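Side-chain contacts in bilirubin-inducible fluorescent protein UnaG (Anguilla japonica, PDB 4I3B), which binds unconjugated bilirubin with high affinity inside a beta barrel and, once loaded and excited, emits green fluorescence: residues Val2-Gly7 against Val93-Val98; Lys54-Asn57 against Leu63-Gln66; Phe75-Ser80 against Tyr99-Asp104. All blocks are in the same frame, centred on the assembly; numbering follows the deposited sequence.

Contact 1. Residues Val2-Gly7 against Val93-Val98. With BLR (3-[5-[(Z)-(4-ethenyl-3-methyl-5-oxidanylidene-pyrrol-2-ylidene)methyl]-2-[[5-[(Z)-(3-ethenyl-4-methyl-5-oxidanylidene-pyrrol-2-ylidene)methyl]-3-(3-hydroxy-3-oxopropyl)-4-methyl-1H-pyrrol-2-yl]methyl]-4-methyl-1H-pyrrol-3-yl]propanoic acid), chain G.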
# COMPACT_ATOMS: atom_id res chain seq x y z
N VAL A 2 -11.64 -0.95 10.93
CA VAL A 2 -11.39 -1.00 9.51
C VAL A 2 -12.40 -0.14 8.74
O VAL A 2 -12.11 0.32 7.65
CB VAL A 2 -11.49 -2.48 9.08
CG1 VAL A 2 -11.64 -2.66 7.59
CG2 VAL A 2 -10.25 -3.28 9.64
N GLU A 3 -13.57 0.08 9.34
CA GLU A 3 -14.66 0.80 8.69
C GLU A 3 -14.21 2.16 8.13
O GLU A 3 -14.58 2.55 7.01
CB GLU A 3 -15.81 0.96 9.70
CG GLU A 3 -16.65 -0.31 9.94
CD GLU A 3 -16.01 -1.40 10.85
OE1 GLU A 3 -14.85 -1.27 11.32
OE2 GLU A 3 -16.71 -2.42 11.10
N LYS A 4 -13.39 2.87 8.89
CA LYS A 4 -12.99 4.23 8.54
C LYS A 4 -12.17 4.29 7.24
O LYS A 4 -12.11 5.35 6.60
CB LYS A 4 -12.19 4.89 9.67
CG LYS A 4 -10.86 4.19 10.00
CD LYS A 4 -10.12 4.91 11.13
CE LYS A 4 -8.82 4.18 11.51
NZ LYS A 4 -9.03 3.00 12.38
N PHE A 5 -11.56 3.17 6.86
CA PHE A 5 -10.77 3.13 5.62
C PHE A 5 -11.61 2.93 4.37
O PHE A 5 -11.12 3.13 3.25
CB PHE A 5 -9.68 2.05 5.68
CG PHE A 5 -8.62 2.30 6.72
CD1 PHE A 5 -7.58 3.21 6.49
CD2 PHE A 5 -8.67 1.64 7.93
CE1 PHE A 5 -6.60 3.43 7.47
CE2 PHE A 5 -7.71 1.85 8.91
CZ PHE A 5 -6.67 2.75 8.69
N VAL A 6 -12.86 2.50 4.54
CA VAL A 6 -13.68 2.10 3.40
C VAL A 6 -13.95 3.21 2.41
O VAL A 6 -14.07 4.38 2.77
CB VAL A 6 -14.99 1.42 3.93
CG1 VAL A 6 -16.02 1.19 2.87
CG2 VAL A 6 -14.62 0.09 4.59
N GLY A 7 -14.02 2.82 1.14
CA GLY A 7 -14.45 3.71 0.08
C GLY A 7 -13.30 4.11 -0.84
O GLY A 7 -12.24 3.45 -0.88
N VAL A 93 -2.94 -2.02 14.98
CA VAL A 93 -2.22 -1.60 16.18
C VAL A 93 -2.91 -0.29 16.57
O VAL A 93 -2.72 0.74 15.91
CB VAL A 93 -0.71 -1.29 15.92
CG1 VAL A 93 0.02 -0.97 17.25
CG2 VAL A 93 -0.03 -2.42 15.23
N GLY A 94 -3.77 -0.33 17.59
CA GLY A 94 -4.57 0.83 17.89
C GLY A 94 -5.46 1.16 16.72
O GLY A 94 -6.15 0.26 16.23
N GLU A 95 -5.42 2.42 16.27
CA GLU A 95 -6.15 2.93 15.10
C GLU A 95 -5.40 2.78 13.77
O GLU A 95 -5.90 3.20 12.73
CB GLU A 95 -6.45 4.42 15.27
CG GLU A 95 -7.31 4.77 16.47
CD GLU A 95 -8.79 4.61 16.19
OE1 GLU A 95 -9.26 5.06 15.11
OE2 GLU A 95 -9.48 4.05 17.07
N LYS A 96 -4.20 2.23 13.81
CA LYS A 96 -3.40 2.10 12.61
C LYS A 96 -3.55 0.71 12.00
O LYS A 96 -3.71 -0.29 12.72
CB LYS A 96 -1.93 2.30 12.94
CG LYS A 96 -1.55 3.60 13.64
CD LYS A 96 -0.09 3.50 14.10
CE LYS A 96 0.41 4.73 14.83
NZ LYS A 96 1.84 4.53 15.27
N LEU A 97 -3.45 0.65 10.67
CA LEU A 97 -3.45 -0.62 9.96
C LEU A 97 -2.03 -0.85 9.51
O LEU A 97 -1.46 -0.00 8.80
CB LEU A 97 -4.37 -0.55 8.76
CG LEU A 97 -4.67 -1.86 8.07
CD1 LEU A 97 -5.59 -2.73 8.97
CD2 LEU A 97 -5.28 -1.54 6.72
N VAL A 98 -1.46 -1.96 9.93
CA VAL A 98 -0.05 -2.25 9.67
C VAL A 98 0.10 -3.48 8.81
O VAL A 98 -0.42 -4.55 9.13
CB VAL A 98 0.71 -2.44 10.98
CG1 VAL A 98 2.14 -2.82 10.68
CG2 VAL A 98 0.63 -1.19 11.83
CHA BLR G . -0.54 1.24 -4.08
NA BLR G . -1.77 0.10 -2.18
C1A BLR G . -1.18 0.04 -3.41
C2A BLR G . -1.17 -1.28 -3.84
C3A BLR G . -1.76 -2.03 -2.82
C4A BLR G . -2.13 -1.15 -1.81
CMA BLR G . -1.98 -3.51 -2.82
CAA BLR G . -0.64 -1.78 -5.14
CBA BLR G . 0.69 -2.42 -5.02
CGA BLR G . 1.21 -2.95 -6.31
O1A BLR G . 0.84 -2.46 -7.42
O2A BLR G . 2.02 -3.94 -6.23
CHB BLR G . -2.80 -1.55 -0.56
NB BLR G . -3.65 0.62 0.21
C1B BLR G . -3.50 -0.78 0.33
C2B BLR G . -4.13 -1.20 1.52
C3B BLR G . -4.68 -0.21 2.13
C4B BLR G . -4.44 1.11 1.41
CMB BLR G . -4.15 -2.65 1.97
OB BLR G . -4.75 2.23 1.61
CAB BLR G . -5.46 -0.24 3.39
CBB BLR G . -6.01 0.86 3.99
NC BLR G . 2.88 0.97 -8.09
C1C BLR G . 3.23 0.91 -9.59
C2C BLR G . 4.52 0.17 -9.54
C3C BLR G . 4.85 -0.15 -8.33
C4C BLR G . 3.93 0.28 -7.39
CMC BLR G . 5.23 -0.16 -10.81
OC BLR G . 2.60 1.39 -10.49
CAC BLR G . 6.03 -0.93 -7.93
CBC BLR G . 7.24 -0.80 -8.52
CHD BLR G . 3.94 0.11 -6.05
ND BLR G . 1.58 0.81 -5.34
C1D BLR G . 2.85 0.42 -5.11
C2D BLR G . 3.01 0.32 -3.64
C3D BLR G . 1.82 0.67 -3.06
C4D BLR G . 0.84 0.97 -4.12
CMD BLR G . 4.29 -0.07 -2.99
CAD BLR G . 1.55 0.66 -1.58
CBD BLR G . 1.63 2.07 -1.02
CGD BLR G . 0.35 2.80 -1.22
O1D BLR G . 0.36 3.86 -1.87
O2D BLR G . -0.72 2.39 -0.72

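Contact 2. Residues Lys54-Asn57 against Leu63-Gln66. With BLR (3-[5-[(Z)-(4-ethenyl-3-methyl-5-oxidanylidene-pyrrol-2-ylidene)methyl]-2-[[5-[(Z)-(3-ethenyl-4-methyl-5-oxidanylidene-pyrrol-2-ylidene)methyl]-3-(3-hydroxy-3-oxopropyl)-4-methyl-1H-pyrrol-2-yl]methyl]-4-methyl-1H-pyrrol-3-yl]propanoic acid), chain G.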
# COMPACT_ATOMS: atom_id res chain seq x y z
N LYS A 54 -8.86 -2.58 -4.25
CA LYS A 54 -8.60 -2.55 -5.68
C LYS A 54 -7.81 -1.27 -5.98
O LYS A 54 -8.16 -0.20 -5.48
CB LYS A 54 -9.90 -2.52 -6.47
CG LYS A 54 -9.68 -2.47 -7.96
CD LYS A 54 -10.98 -2.43 -8.78
CE LYS A 54 -10.73 -1.94 -10.21
NZ LYS A 54 -12.04 -1.89 -10.98
N ILE A 55 -6.76 -1.40 -6.77
CA ILE A 55 -5.85 -0.29 -7.03
C ILE A 55 -5.72 -0.07 -8.53
O ILE A 55 -5.43 -1.00 -9.28
CB ILE A 55 -4.45 -0.58 -6.43
CG1 ILE A 55 -4.54 -0.91 -4.93
CG2 ILE A 55 -3.49 0.60 -6.67
CD1 ILE A 55 -4.60 -2.36 -4.59
N GLU A 56 -5.91 1.17 -8.96
CA GLU A 56 -5.53 1.55 -10.31
C GLU A 56 -4.29 2.43 -10.12
O GLU A 56 -4.40 3.60 -9.73
CB GLU A 56 -6.66 2.33 -10.97
CG GLU A 56 -7.91 1.48 -11.15
CD GLU A 56 -9.15 2.30 -11.51
OE1 GLU A 56 -9.22 3.49 -11.16
OE2 GLU A 56 -10.06 1.71 -12.10
N ASN A 57 -3.10 1.87 -10.36
CA ASN A 57 -1.88 2.68 -10.14
C ASN A 57 -1.82 3.86 -11.09
O ASN A 57 -1.29 4.90 -10.73
CB ASN A 57 -0.63 1.82 -10.25
CG ASN A 57 -0.39 0.95 -9.00
OD1 ASN A 57 -0.09 1.47 -7.93
ND2 ASN A 57 -0.48 -0.36 -9.17
N LEU A 63 -0.70 -0.22 -14.20
CA LEU A 63 -0.96 -1.49 -13.55
C LEU A 63 -2.15 -1.40 -12.58
O LEU A 63 -2.12 -0.61 -11.64
CB LEU A 63 0.29 -1.93 -12.78
CG LEU A 63 1.49 -2.22 -13.68
CD1 LEU A 63 2.75 -2.50 -12.88
CD2 LEU A 63 1.20 -3.35 -14.65
N ASP A 64 -3.17 -2.24 -12.81
CA ASP A 64 -4.27 -2.39 -11.89
C ASP A 64 -4.00 -3.68 -11.12
O ASP A 64 -3.48 -4.66 -11.68
CB ASP A 64 -5.60 -2.58 -12.63
CG ASP A 64 -6.18 -1.30 -13.17
OD1 ASP A 64 -5.53 -0.24 -13.09
OD2 ASP A 64 -7.34 -1.39 -13.67
N THR A 65 -4.35 -3.72 -9.84
CA THR A 65 -4.30 -4.97 -9.11
C THR A 65 -5.26 -4.92 -7.95
O THR A 65 -6.03 -3.96 -7.79
CB THR A 65 -2.86 -5.30 -8.66
OG1 THR A 65 -2.80 -6.65 -8.21
CG2 THR A 65 -2.39 -4.38 -7.54
N GLN A 66 -5.29 -6.00 -7.17
CA GLN A 66 -6.09 -6.03 -5.96
C GLN A 66 -5.41 -6.90 -4.93
O GLN A 66 -4.62 -7.81 -5.28
CB GLN A 66 -7.50 -6.56 -6.23
CG GLN A 66 -7.54 -8.02 -6.43
CD GLN A 66 -8.94 -8.53 -6.66
OE1 GLN A 66 -9.93 -7.80 -6.47
NE2 GLN A 66 -9.04 -9.78 -7.09
CHA BLR G . -0.54 1.24 -4.08
NA BLR G . -1.77 0.10 -2.18
C1A BLR G . -1.18 0.04 -3.41
C2A BLR G . -1.17 -1.28 -3.84
C3A BLR G . -1.76 -2.03 -2.82
C4A BLR G . -2.13 -1.15 -1.81
CMA BLR G . -1.98 -3.51 -2.82
CAA BLR G . -0.64 -1.78 -5.14
CBA BLR G . 0.69 -2.42 -5.02
CGA BLR G . 1.21 -2.95 -6.31
O1A BLR G . 0.84 -2.46 -7.42
O2A BLR G . 2.02 -3.94 -6.23
CHB BLR G . -2.80 -1.55 -0.56
NB BLR G . -3.65 0.62 0.21
C1B BLR G . -3.50 -0.78 0.33
C2B BLR G . -4.13 -1.20 1.52
C3B BLR G . -4.68 -0.21 2.13
C4B BLR G . -4.44 1.11 1.41
CMB BLR G . -4.15 -2.65 1.97
OB BLR G . -4.75 2.23 1.61
CAB BLR G . -5.46 -0.24 3.39
CBB BLR G . -6.01 0.86 3.99
NC BLR G . 2.88 0.97 -8.09
C1C BLR G . 3.23 0.91 -9.59
C2C BLR G . 4.52 0.17 -9.54
C3C BLR G . 4.85 -0.15 -8.33
C4C BLR G . 3.93 0.28 -7.39
CMC BLR G . 5.23 -0.16 -10.81
OC BLR G . 2.60 1.39 -10.49
CAC BLR G . 6.03 -0.93 -7.93
CBC BLR G . 7.24 -0.80 -8.52
CHD BLR G . 3.94 0.11 -6.05
ND BLR G . 1.58 0.81 -5.34
C1D BLR G . 2.85 0.42 -5.11
C2D BLR G . 3.01 0.32 -3.64
C3D BLR G . 1.82 0.67 -3.06
C4D BLR G . 0.84 0.97 -4.12
CMD BLR G . 4.29 -0.07 -2.99
CAD BLR G . 1.55 0.66 -1.58
CBD BLR G . 1.63 2.07 -1.02
CGD BLR G . 0.35 2.80 -1.22
O1D BLR G . 0.36 3.86 -1.87
O2D BLR G . -0.72 2.39 -0.72

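Contact 3. Residues Phe75-Ser80 against Tyr99-Asp104. With BLR (3-[5-[(Z)-(4-ethenyl-3-methyl-5-oxidanylidene-pyrrol-2-ylidene)methyl]-2-[[5-[(Z)-(3-ethenyl-4-methyl-5-oxidanylidene-pyrrol-2-ylidene)methyl]-3-(3-hydroxy-3-oxopropyl)-4-methyl-1H-pyrrol-2-yl]methyl]-4-methyl-1H-pyrrol-3-yl]propanoic acid), chain G.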
# COMPACT_ATOMS: atom_id res chain seq x y z
N PHE A 75 -1.05 -14.17 3.66
CA PHE A 75 -1.50 -14.47 2.31
C PHE A 75 -0.39 -14.23 1.30
O PHE A 75 0.56 -13.50 1.56
CB PHE A 75 -2.75 -13.67 1.93
CG PHE A 75 -2.58 -12.17 1.95
CD1 PHE A 75 -2.58 -11.46 3.16
CD2 PHE A 75 -2.42 -11.45 0.76
CE1 PHE A 75 -2.45 -10.07 3.18
CE2 PHE A 75 -2.27 -10.06 0.78
CZ PHE A 75 -2.29 -9.37 1.99
N ASP A 76 -0.49 -14.89 0.14
CA ASP A 76 0.48 -14.69 -0.93
C ASP A 76 0.17 -13.40 -1.68
O ASP A 76 -0.98 -13.13 -1.97
CB ASP A 76 0.41 -15.84 -1.95
CG ASP A 76 0.91 -17.17 -1.40
OD1 ASP A 76 1.78 -17.17 -0.54
OD2 ASP A 76 0.44 -18.23 -1.86
N GLU A 77 1.21 -12.63 -2.01
CA GLU A 77 1.04 -11.44 -2.83
C GLU A 77 2.02 -11.48 -3.99
O GLU A 77 3.12 -12.00 -3.88
CB GLU A 77 1.27 -10.18 -1.97
CG GLU A 77 0.87 -8.86 -2.65
CD GLU A 77 1.04 -7.64 -1.75
OE1 GLU A 77 1.24 -7.80 -0.52
OE2 GLU A 77 0.97 -6.50 -2.27
N PHE A 78 1.62 -10.88 -5.10
CA PHE A 78 2.39 -10.83 -6.34
C PHE A 78 2.44 -9.37 -6.77
O PHE A 78 1.76 -8.95 -7.69
CB PHE A 78 1.72 -11.74 -7.39
CG PHE A 78 1.52 -13.13 -6.86
CD1 PHE A 78 2.58 -14.03 -6.86
CD2 PHE A 78 0.32 -13.50 -6.28
CE1 PHE A 78 2.42 -15.29 -6.34
CE2 PHE A 78 0.16 -14.76 -5.75
CZ PHE A 78 1.20 -15.66 -5.78
N PRO A 79 3.27 -8.57 -6.08
CA PRO A 79 3.23 -7.12 -6.29
C PRO A 79 3.85 -6.67 -7.62
O PRO A 79 4.61 -7.39 -8.27
CB PRO A 79 4.01 -6.56 -5.12
CG PRO A 79 4.89 -7.67 -4.70
CD PRO A 79 4.19 -8.96 -5.00
N SER A 80 3.53 -5.44 -7.98
CA SER A 80 3.95 -4.83 -9.24
C SER A 80 5.45 -4.67 -9.35
O SER A 80 5.97 -4.51 -10.47
CB SER A 80 3.31 -3.45 -9.39
OG SER A 80 1.91 -3.55 -9.54
N TYR A 99 0.80 -3.32 7.70
CA TYR A 99 0.91 -4.31 6.63
C TYR A 99 2.38 -4.68 6.49
O TYR A 99 3.23 -3.79 6.30
CB TYR A 99 0.38 -3.63 5.35
CG TYR A 99 0.11 -4.49 4.13
CD1 TYR A 99 1.09 -5.25 3.49
CD2 TYR A 99 -1.16 -4.48 3.58
CE1 TYR A 99 0.79 -5.99 2.29
CE2 TYR A 99 -1.45 -5.19 2.43
CZ TYR A 99 -0.49 -5.93 1.79
OH TYR A 99 -0.83 -6.60 0.64
N VAL A 100 2.69 -5.96 6.66
CA VAL A 100 4.08 -6.42 6.59
C VAL A 100 4.22 -7.44 5.48
O VAL A 100 3.42 -8.38 5.39
CB VAL A 100 4.57 -7.02 7.93
CG1 VAL A 100 6.01 -7.59 7.80
CG2 VAL A 100 4.47 -5.98 9.03
N GLN A 101 5.23 -7.24 4.63
CA GLN A 101 5.61 -8.19 3.60
C GLN A 101 6.96 -8.81 3.92
O GLN A 101 7.90 -8.09 4.31
CB GLN A 101 5.72 -7.48 2.25
CG GLN A 101 4.39 -6.98 1.70
CD GLN A 101 4.56 -6.09 0.50
OE1 GLN A 101 5.60 -5.44 0.36
NE2 GLN A 101 3.57 -6.05 -0.37
N LYS A 102 7.05 -10.13 3.74
CA LYS A 102 8.28 -10.88 3.95
C LYS A 102 8.63 -11.65 2.69
O LYS A 102 7.76 -12.29 2.10
CB LYS A 102 8.10 -11.88 5.08
CG LYS A 102 7.77 -11.22 6.41
CD LYS A 102 7.45 -12.24 7.49
CE LYS A 102 6.71 -11.59 8.65
NZ LYS A 102 6.04 -12.59 9.56
N TRP A 103 9.90 -11.60 2.28
CA TRP A 103 10.31 -12.27 1.06
C TRP A 103 11.82 -12.36 1.10
O TRP A 103 12.48 -11.44 1.57
CB TRP A 103 9.86 -11.49 -0.20
CG TRP A 103 10.74 -10.32 -0.56
CD1 TRP A 103 11.67 -10.27 -1.55
CD2 TRP A 103 10.81 -9.05 0.11
NE1 TRP A 103 12.31 -9.05 -1.55
CE2 TRP A 103 11.81 -8.30 -0.53
CE3 TRP A 103 10.13 -8.50 1.19
CZ2 TRP A 103 12.13 -7.01 -0.13
CZ3 TRP A 103 10.46 -7.22 1.59
CH2 TRP A 103 11.44 -6.48 0.91
N ASP A 104 12.36 -13.50 0.69
CA ASP A 104 13.81 -13.65 0.59
C ASP A 104 14.55 -13.24 1.88
O ASP A 104 15.63 -12.67 1.82
CB ASP A 104 14.34 -12.83 -0.59
CG ASP A 104 15.78 -13.17 -0.96
OD1 ASP A 104 16.19 -14.34 -0.80
OD2 ASP A 104 16.48 -12.25 -1.44
CHA BLR G . -0.54 1.24 -4.08
NA BLR G . -1.77 0.10 -2.18
C1A BLR G . -1.18 0.04 -3.41
C2A BLR G . -1.17 -1.28 -3.84
C3A BLR G . -1.76 -2.03 -2.82
C4A BLR G . -2.13 -1.15 -1.81
CMA BLR G . -1.98 -3.51 -2.82
CAA BLR G . -0.64 -1.78 -5.14
CBA BLR G . 0.69 -2.42 -5.02
CGA BLR G . 1.21 -2.95 -6.31
O1A BLR G . 0.84 -2.46 -7.42
O2A BLR G . 2.02 -3.94 -6.23
CHB BLR G . -2.80 -1.55 -0.56
NB BLR G . -3.65 0.62 0.21
C1B BLR G . -3.50 -0.78 0.33
C2B BLR G . -4.13 -1.20 1.52
C3B BLR G . -4.68 -0.21 2.13
C4B BLR G . -4.44 1.11 1.41
CMB BLR G . -4.15 -2.65 1.97
OB BLR G . -4.75 2.23 1.61
CAB BLR G . -5.46 -0.24 3.39
CBB BLR G . -6.01 0.86 3.99
NC BLR G . 2.88 0.97 -8.09
C1C BLR G . 3.23 0.91 -9.59
C2C BLR G . 4.52 0.17 -9.54
C3C BLR G . 4.85 -0.15 -8.33
C4C BLR G . 3.93 0.28 -7.39
CMC BLR G . 5.23 -0.16 -10.81
OC BLR G . 2.60 1.39 -10.49
CAC BLR G . 6.03 -0.93 -7.93
CBC BLR G . 7.24 -0.80 -8.52
CHD BLR G . 3.94 0.11 -6.05
ND BLR G . 1.58 0.81 -5.34
C1D BLR G . 2.85 0.42 -5.11
C2D BLR G . 3.01 0.32 -3.64
C3D BLR G . 1.82 0.67 -3.06
C4D BLR G . 0.84 0.97 -4.12
CMD BLR G . 4.29 -0.07 -2.99
CAD BLR G . 1.55 0.66 -1.58
CBD BLR G . 1.63 2.07 -1.02
CGD BLR G . 0.35 2.80 -1.22
O1D BLR G . 0.36 3.86 -1.87
O2D BLR G . -0.72 2.39 -0.72

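Contact 1. Residues Val2-Gly7 against Val93-Val98
K4 and F5 lie in a short 3-10 turn, residues 3-5, that precedes strand 7-15, and they face E95 and L97 where a type II' turn, V93 to K96, leads into strand 96-103. Each backbone is closed on itself: F5 N bonds V2 O in the first segment, and V93 and K96 exchange N-H and C=O in the second. Both bonds across the contact start from the side-chain amine K4 NZ, one of them ending on the backbone carbonyl E95 O. The K4 chain runs straight out and bends only at its last torsion (chi4 -79°), which swings NZ over to E95. There K4 NZ lies 3.2 Å from E95 O and 3.4 Å from E95 OE1; the first is a weak hydrogen bond, the second a salt bridge, likewise weak. The stronger polar partner of this amine is the carbonyl of M1. In this barrel of the fatty-acid binding protein family, the N-terminal segment meets the turn between strands 86-93 and 96-103, and behind the charged pair the contact becomes apolar. The outer end of the F5 ring meets the start of the L97 side chain, with F5 CZ 4.0 Å from L97 CB. Both residues also touch one vinyl group of bilirubin, CAB-CBB: F5 CD1 is 3.8 Å from BLR CBB. In the described one of its two conformers, L97 CD2 comes within 3.6 Å of BLR CAB. Beyond the two segments, F5 packs on I114, and L97 on M51, V90 and L92.

Contact 2. Residues Lys54-Asn57 against Leu63-Gln66
I55 spreads its CG1-CD1 branch over one pyrrole of bilirubin, I55 CD1 lying 3.4 Å from both BLR C3A and the methyl carbon BLR CMA. It belongs to the beta hairpin of strands 50-56 and 64-70 in the lipocalin-like barrel, whose short segments here run antiparallel at 165°. I55 and T65 form the hydrogen-bonded pair, their N-H groups each donating to the other's carbonyl, and T65 CG2 faces the same ligand side, near BLR CAA. On the other side of the sheet, in a non-hydrogen-bonded pair, the side chains of E56 and D64 lie alongside and point the same way, their carboxylate planes 26° apart. Their nearest oxygens, E56 OE2 and D64 OD2, are 4.4 Å apart, which would probably make two charges here somewhat costly, though K54 NZ, 5.4 Å from D64 OD2, may offset part of it; E56 OE1 is bonded to the hydroxyl of Y42.

Just past the end of strand 50-56, where the hairpin turns, N57 works with both ends of its amide. N57 OD1 accepts from two ring nitrogens of one half of the pigment, BLR ND at 3.2 Å and, more weakly, BLR NC at 3.0 Å. N57 ND2 donates to the propionate oxygen BLR O1A at 3.0 Å and also to L63 O, so one amide is fixed in its rotation by ligand and backbone together. A leucine in its place would probably leave both ring nitrogens without this acceptor, deprive the propionate of a donor and take away the side-chain donor to L63 O, the backbone bond remaining. L63 O takes two N-H groups: N57 N and N57 ND2, each 3.0 Å from L63 O, approach from opposite faces of its carbonyl plane, ND2 from well above it, 41° out.

Contact 3. Residues Phe75-Ser80 against Tyr99-Asp104
Y99, E77 and Q101 carry most of the buried surface, and their polar ends converge on one carboxylate oxygen. The phenol Y99 OH donates to E77 OE1 at 2.7 Å, and Q101 NE2 donates to the same oxygen at 2.9 Å, nearly straight at 162°. The two donors reach E77 OE1 from opposite faces of the carboxylate plane, while the oxygen itself sits at the edge of the Y99 ring. A chi1 of -169° turns the E77 chain away from its own N, and its straight run carries the carboxylate across. S88 OG is a further partner of E77 OE1, which would probably favour the ionised carboxylate. In the barrel, strand 86-93 lies between strands 75-77 and 96-103, whose short axes are 9.1 Å apart at closest; side chains must span that gap. Q101 OE1 is bonded to R83 and Y110. F75 adds an apolar flank, its ring edge meeting Y99 OH, with F75 CZ 3.9 Å from Y99 CZ. Farther along, S80 N donates to the propionate oxygen BLR O2A at 2.8 Å, practically straight at 178°, and in one of two conformers S80 OG bonds BLR O1A. Y99 CE2 lies 3.7 Å from the methyl carbon BLR CMB.

How the contacts relate
All three contacts touch the same bilirubin, at different parts of it: contact 1 meets a vinyl group at one end, contact 2 a pyrrole, two ring nitrogens and a propionate, and contact 3 the same propionate and a ring methyl. In the S80 conformer described, contacts 2 and 3 meet directly, L63 CD1 lying 3.6 Å from S80 OG, and N57 and S80 share the oxygen BLR O1A; the centres of contacts 2 and 3 are about 15 Å apart. Contact 1 stands farther off, its centre about 20 Å from that of contact 2 and 19 Å from that of contact 3. Contacts 1 and 3 share strand 96-103, where V98 and Y99 adjoin. Along the chain, contact 2 is nested within the loop that contact 1 closes.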